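Local atomic coordinates of extracellular sialidase/neuraminidase, putative (PDB entry 2XZI), a protein that hydrolyses terminal sialic acid-type residues from glycans, acting as a KDNase that prefers the deaminated sugar KDN, on a six-bladed beta-propeller scaffold. Residues P107-D110 with T114-L117; F18-M23 with S355-D360. All coordinates share one frame; numbering follows the deposited sequence. Where two conformers were deposited one is given.

Contact 1 (P107-D110 with T114-L117); sequences PVVD and TIYL
Pro-107 rests against Leu-117 in a non-hydrogen-bonded pair, where a residue without an N-H costs the hairpin nothing. Its CB lies 3.9 Å from CD1 of Leu-117, and its CA-H meets the carbonyl of Tyr-116, with 3.1 Å between Pro-107 CA and Tyr-116 O. Val-108 then supplies both rungs of the hydrogen-bonded pair with Tyr-116. Its N donates to Tyr-116 O over 2.9 Å, and its O accepts from Tyr-116 N over 3.0 Å. On the face opposite Pro-107 and Leu-117, CG1 of Val-108, held between the backbone N and the carbonyl carbon (chi1 58°), lies alongside CB of Tyr-116. Val-109 returns to the face of Pro-107, setting its CG2 4.1 Å from CG1 of Ile-115. These beta-branched residues suit extended strands; their face is covered by Ala-42 and Val-44 of strand 37-45, from another sheet, and by Trp-165. Asp-110 leaves the strand, yet its N reaches Thr-114 O at 2.9 Å in an almost straight bond (170°). Its OD2 comes in plane to the edge of the Tyr-116 ring, 3.5 Å from CE2, the carboxylate turned 47° from the ring, while CG2 of Thr-114 lies over one ring face. Gly-214 N also binds Asp-110 OD2, and Arg-216 forms a salt bridge with OD1 and gives its N to Tyr-116 OH. The chemistry thus changes along this hairpin: backbone bonds pair the strands with apolar side chains packed beside them, and near the turn a buried carboxylate is satisfied by N-H donors and arginine, which would probably keep it ionised.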
loop_
_atom_site.group_PDB
_atom_site.type_symbol
_atom_site.label_atom_id
_atom_site.label_comp_id
_atom_site.label_asym_id
_atom_site.label_seq_id
_atom_site.Cartn_x
_atom_site.Cartn_y
_atom_site.Cartn_z
ATOM N N PRO A 107 -6.666 -2.537 -0.621
ATOM C CA PRO A 107 -7.749 -2.712 -1.596
ATOM C C PRO A 107 -7.496 -3.856 -2.563
ATOM O O PRO A 107 -6.342 -4.195 -2.848
ATOM C CB PRO A 107 -7.767 -1.368 -2.333
ATOM C CG PRO A 107 -6.324 -0.933 -2.302
ATOM C CD PRO A 107 -5.846 -1.346 -0.927
ATOM N N VAL A 108 -8.573 -4.438 -3.100
ATOM C CA VAL A 108 -8.497 -5.347 -4.228
ATOM C C VAL A 108 -9.756 -5.164 -5.082
ATOM O O VAL A 108 -10.862 -5.118 -4.552
ATOM C CB VAL A 108 -8.300 -6.830 -3.781
ATOM C CG1 VAL A 108 -9.428 -7.304 -2.853
ATOM C CG2 VAL A 108 -8.089 -7.760 -5.001
ATOM N N VAL A 109 -9.555 -5.093 -6.387
ATOM C CA VAL A 109 -10.654 -4.946 -7.320
ATOM C C VAL A 109 -11.097 -6.339 -7.772
ATOM O O VAL A 109 -10.303 -7.121 -8.285
ATOM C CB VAL A 109 -10.263 -4.085 -8.537
ATOM C CG1 VAL A 109 -11.451 -3.996 -9.522
ATOM C CG2 VAL A 109 -9.792 -2.681 -8.108
ATOM N N ASP A 110 -12.378 -6.640 -7.557
ATOM C CA ASP A 110 -12.938 -7.931 -7.980
ATOM C C ASP A 110 -13.473 -7.878 -9.414
ATOM O O ASP A 110 -13.580 -6.793 -9.988
ATOM C CB ASP A 110 -14.001 -8.423 -6.997
ATOM C CG ASP A 110 -14.010 -9.942 -6.843
ATOM O OD1 ASP A 110 -13.504 -10.659 -7.744
ATOM O OD2 ASP A 110 -14.530 -10.412 -5.810
ATOM N N THR A 114 -16.625 -4.733 -7.989
ATOM C CA THR A 114 -16.681 -4.409 -6.561
ATOM C C THR A 114 -15.244 -4.120 -6.103
ATOM O O THR A 114 -14.326 -4.911 -6.371
ATOM C CB THR A 114 -17.253 -5.543 -5.717
ATOM O OG1 THR A 114 -18.646 -5.692 -6.033
ATOM C CG2 THR A 114 -17.115 -5.254 -4.224
ATOM N N ILE A 115 -15.053 -2.987 -5.448
ATOM C CA ILE A 115 -13.754 -2.730 -4.845
ATOM C C ILE A 115 -13.832 -3.016 -3.349
ATOM O O ILE A 115 -14.536 -2.337 -2.608
ATOM C CB ILE A 115 -13.220 -1.304 -5.091
ATOM C CG1 ILE A 115 -13.230 -0.955 -6.590
ATOM C CG2 ILE A 115 -11.802 -1.198 -4.511
ATOM C CD1 ILE A 115 -14.461 -0.130 -7.012
ATOM N N TYR A 116 -13.115 -4.047 -2.922
ATOM C CA TYR A 116 -13.002 -4.379 -1.538
ATOM C C TYR A 116 -11.861 -3.593 -0.920
ATOM O O TYR A 116 -10.809 -3.436 -1.530
ATOM C CB TYR A 116 -12.714 -5.862 -1.393
ATOM C CG TYR A 116 -13.870 -6.816 -1.591
ATOM C CD1 TYR A 116 -14.943 -6.833 -0.696
ATOM C CD2 TYR A 116 -13.838 -7.749 -2.620
ATOM C CE1 TYR A 116 -15.984 -7.754 -0.855
ATOM C CE2 TYR A 116 -14.865 -8.663 -2.781
ATOM C CZ TYR A 116 -15.922 -8.648 -1.891
ATOM O OH TYR A 116 -16.940 -9.579 -2.016
ATOM N N LEU A 117 -12.072 -3.099 0.299
ATOM C CA LEU A 117 -11.012 -2.427 1.035
ATOM C C LEU A 117 -10.930 -3.011 2.448
ATOM O O LEU A 117 -11.805 -2.789 3.292
ATOM C CB LEU A 117 -11.212 -0.903 1.039
ATOM C CG LEU A 117 -10.217 -0.074 1.847
ATOM C CD1 LEU A 117 -8.907 0.018 1.129
ATOM C CD2 LEU A 117 -10.790 1.312 2.015
#

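Contact 2 (F18-M23 with S355-D360); sequences FRSANM and SDFFND. With KDM (deamino-alpha-neuraminic acid), chain D.
Phe-357 pushes its ring against the type I turn Ser-20 to Met-23, and three side chains of the turn pack tightly round it. Over one face stands the amide of Asn-22, its ND2 3.2 Å above the ring centre of Phe-357 and its plane 88° from that of the ring, so that the electropositive NH2 group meets the pi cloud. Met-23 crosses the phenylalanine at about a right angle, its CG 3.5 Å from CZ of Phe-357. Its SD sits at the ring edge, 5.0 Å from the centroid: a Met-aromatic contact to which a flexible thioether is well suited. Beside it, OG of Ser-20 approaches CE1 of Phe-357 to 3.5 Å. Ser-20 OG also donates to Asn-22 OD1 in the carbonyl plane over 2.7 Å, a bond that would help fix the rotation turning NH2 to the ring; with chi1 at 62°, the asparagine CG sits between its own N and carbonyl carbon, folded back toward the serine.

On the solvent side, Asn-359 is exposed and hardly touches 18-23, though its amide is held by Asn-365 and Tyr-367. Just before Phe-357, buried Asp-356 forms an Asx turn, its OD1 accepting Phe-358 N from above the carboxylate plane. Its OD2 takes hydroxyl O5 of deamino-alpha-neuraminic acid (KDM) at 2.7 Å, in a second pocket apart from the one holding Glu-229 and Tyr-338. Arg-303 makes a cation-pi contact with Phe-358. The chemistry therefore divides at adjacent residues: Phe-357 is held by the Asn-22 amide, Ser-20 OG and Met-23, whereas Asp-356 presents a carboxylate oxygen, probably charged beside its salt-bridge partner Arg-368, to the sugar hydroxyl.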
loop_
_atom_site.group_PDB
_atom_site.type_symbol
_atom_site.label_atom_id
_atom_site.label_comp_id
_atom_site.label_asym_id
_atom_site.label_seq_id
_atom_site.Cartn_x
_atom_site.Cartn_y
_atom_site.Cartn_z
ATOM N N PHE A 18 -1.281 13.804 -2.126
ATOM C CA PHE A 18 -1.824 14.049 -0.790
ATOM C C PHE A 18 -0.897 15.056 -0.132
ATOM O O PHE A 18 0.255 14.753 0.173
ATOM C CB PHE A 18 -1.929 12.744 0.020
ATOM C CG PHE A 18 -2.921 11.754 -0.544
ATOM C CD1 PHE A 18 -2.544 10.847 -1.528
ATOM C CD2 PHE A 18 -4.229 11.717 -0.081
ATOM C CE1 PHE A 18 -3.450 9.932 -2.035
ATOM C CE2 PHE A 18 -5.163 10.807 -0.583
ATOM C CZ PHE A 18 -4.778 9.900 -1.561
ATOM N N ARG A 19 -1.410 16.278 0.013
ATOM C CA ARG A 19 -0.640 17.451 0.405
ATOM C C ARG A 19 -0.843 17.727 1.885
ATOM O O ARG A 19 -1.955 18.025 2.320
ATOM C CB ARG A 19 -1.095 18.651 -0.429
ATOM C CG ARG A 19 -0.864 18.448 -1.931
ATOM C CD ARG A 19 -1.398 19.616 -2.773
ATOM N NE ARG A 19 -0.596 20.826 -2.567
ATOM C CZ ARG A 19 0.493 21.157 -3.259
ATOM N NH1 ARG A 19 0.932 20.380 -4.247
ATOM N NH2 ARG A 19 1.157 22.268 -2.953
ATOM N N SER A 20 0.247 17.626 2.635
ATOM C CA SER A 20 0.225 17.804 4.097
ATOM C C SER A 20 -0.115 19.246 4.509
ATOM O O SER A 20 -0.071 20.170 3.681
ATOM C CB SER A 20 1.564 17.355 4.702
ATOM O OG SER A 20 2.656 17.768 3.895
ATOM N N ALA A 21 -0.443 19.428 5.785
ATOM C CA ALA A 21 -0.952 20.718 6.284
ATOM C C ALA A 21 -0.003 21.917 6.092
ATOM O O ALA A 21 -0.454 23.065 6.087
ATOM C CB ALA A 21 -1.389 20.588 7.752
ATOM N N ASN A 22 1.294 21.655 5.936
ATOM C CA ASN A 22 2.319 22.696 5.750
ATOM C C ASN A 22 2.428 23.215 4.321
ATOM O O ASN A 22 3.093 24.243 4.065
ATOM C CB ASN A 22 3.691 22.172 6.175
ATOM C CG ASN A 22 4.147 20.972 5.342
ATOM O OD1 ASN A 22 3.346 20.083 5.037
ATOM N ND2 ASN A 22 5.420 20.947 4.974
ATOM N N MET A 23 1.831 22.494 3.376
ATOM C CA MET A 23 1.989 22.821 1.953
ATOM C C MET A 23 0.931 23.821 1.509
ATOM O O MET A 23 -0.103 23.960 2.159
ATOM C CB MET A 23 1.877 21.551 1.102
ATOM C CG MET A 23 3.025 20.569 1.303
ATOM S SD MET A 23 2.819 19.022 0.396
ATOM C CE MET A 23 3.212 19.537 -1.274
ATOM N N SER A 355 6.589 10.709 1.287
ATOM C CA SER A 355 7.628 11.729 1.360
ATOM C C SER A 355 7.587 12.388 2.740
ATOM O O SER A 355 6.545 12.442 3.350
ATOM C CB SER A 355 7.385 12.765 0.271
ATOM O OG SER A 355 8.512 13.591 0.091
ATOM N N ASP A 356 8.718 12.921 3.190
ATOM C CA ASP A 356 8.851 13.424 4.560
ATOM C C ASP A 356 9.607 14.722 4.533
ATOM O O ASP A 356 10.744 14.774 4.074
ATOM C CB ASP A 356 9.618 12.378 5.387
ATOM C CG ASP A 356 9.674 12.694 6.889
ATOM O OD1 ASP A 356 9.367 13.819 7.334
ATOM O OD2 ASP A 356 10.059 11.785 7.639
ATOM N N PHE A 357 8.956 15.782 5.000
ATOM C CA PHE A 357 9.614 17.084 5.036
ATOM C C PHE A 357 10.754 17.124 6.050
ATOM O O PHE A 357 11.705 17.891 5.870
ATOM C CB PHE A 357 8.608 18.183 5.316
ATOM C CG PHE A 357 7.806 18.596 4.116
ATOM C CD1 PHE A 357 6.624 17.938 3.784
ATOM C CD2 PHE A 357 8.235 19.647 3.298
ATOM C CE1 PHE A 357 5.874 18.316 2.668
ATOM C CE2 PHE A 357 7.496 20.028 2.179
ATOM C CZ PHE A 357 6.306 19.361 1.862
ATOM N N PHE A 358 10.654 16.296 7.087
ATOM C CA PHE A 358 11.729 16.108 8.068
ATOM C C PHE A 358 12.035 17.402 8.851
ATOM O O PHE A 358 13.132 17.588 9.376
ATOM C CB PHE A 358 12.981 15.546 7.385
ATOM C CG PHE A 358 13.816 14.677 8.272
ATOM C CD1 PHE A 358 13.339 13.442 8.703
ATOM C CD2 PHE A 358 15.091 15.073 8.664
ATOM C CE1 PHE A 358 14.112 12.620 9.523
ATOM C CE2 PHE A 358 15.872 14.259 9.484
ATOM C CZ PHE A 358 15.382 13.028 9.910
ATOM N N ASN A 359 11.030 18.269 8.949
ATOM C CA ASN A 359 11.163 19.555 9.655
ATOM C C ASN A 359 11.317 19.383 11.158
ATOM O O ASN A 359 11.811 20.286 11.834
ATOM C CB ASN A 359 9.963 20.447 9.368
ATOM C CG ASN A 359 8.660 19.745 9.640
ATOM O OD1 ASN A 359 8.301 18.807 8.927
ATOM N ND2 ASN A 359 7.963 20.160 10.687
ATOM N N ASP A 360 10.886 18.236 11.677
ATOM C CA ASP A 360 11.027 17.885 13.092
ATOM C C ASP A 360 11.883 16.620 13.227
ATOM O O ASP A 360 11.790 15.883 14.213
ATOM C CB ASP A 360 9.632 17.717 13.730
ATOM C CG ASP A 360 9.672 17.547 15.258
ATOM O OD1 ASP A 360 10.584 18.115 15.922
ATOM O OD2 ASP A 360 8.770 16.853 15.807
HETATM C C2 KDM D . 14.688 8.370 7.980
HETATM C C1 KDM D . 14.700 6.951 7.364
HETATM C C3 KDM D . 14.519 9.453 6.890
HETATM C C4 KDM D . 13.093 9.441 6.301
HETATM C C5 KDM D . 12.027 9.461 7.410
HETATM C C6 KDM D . 12.283 8.337 8.438
HETATM C C7 KDM D . 11.366 8.194 9.672
HETATM C C8 KDM D . 11.801 6.974 10.527
HETATM C C9 KDM D . 10.994 6.779 11.832
HETATM O O5 KDM D . 10.717 9.307 6.840
HETATM O O1A KDM D . 14.099 6.047 7.993
HETATM O O1B KDM D . 15.309 6.798 6.279
HETATM O O4 KDM D . 12.942 10.578 5.445
HETATM O O6 KDM D . 13.637 8.507 8.966
HETATM O O7 KDM D . 11.420 9.389 10.467
HETATM O O8 KDM D . 11.737 5.775 9.742
HETATM O O9 KDM D . 9.640 7.228 11.691
HETATM O O2 KDM D . 15.929 8.602 8.661
#

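In the fold
Contact 1 is buried and local, joining two neighbouring strands of one propeller blade linked by the loop 110-114. Contact 2 is partly buried, farther from the chain's centre, and brings together a loop and a strand end with its following loop, more than 330 residues apart. Strands 12-18 and 349-356, which lead into its segments, flank strand 368-375 in one sheet, so contact 2 sits where N-terminal and C-terminal strands share a blade and close the ring. Backbone bonds define 107-110 with 114-117; side chains alone join 18-23 to 355-360, beside a sugar site. The centres lie about 29 Å apart on opposite sides of the chain's centre, and contact 1 falls inside the long loop that contact 2 closes.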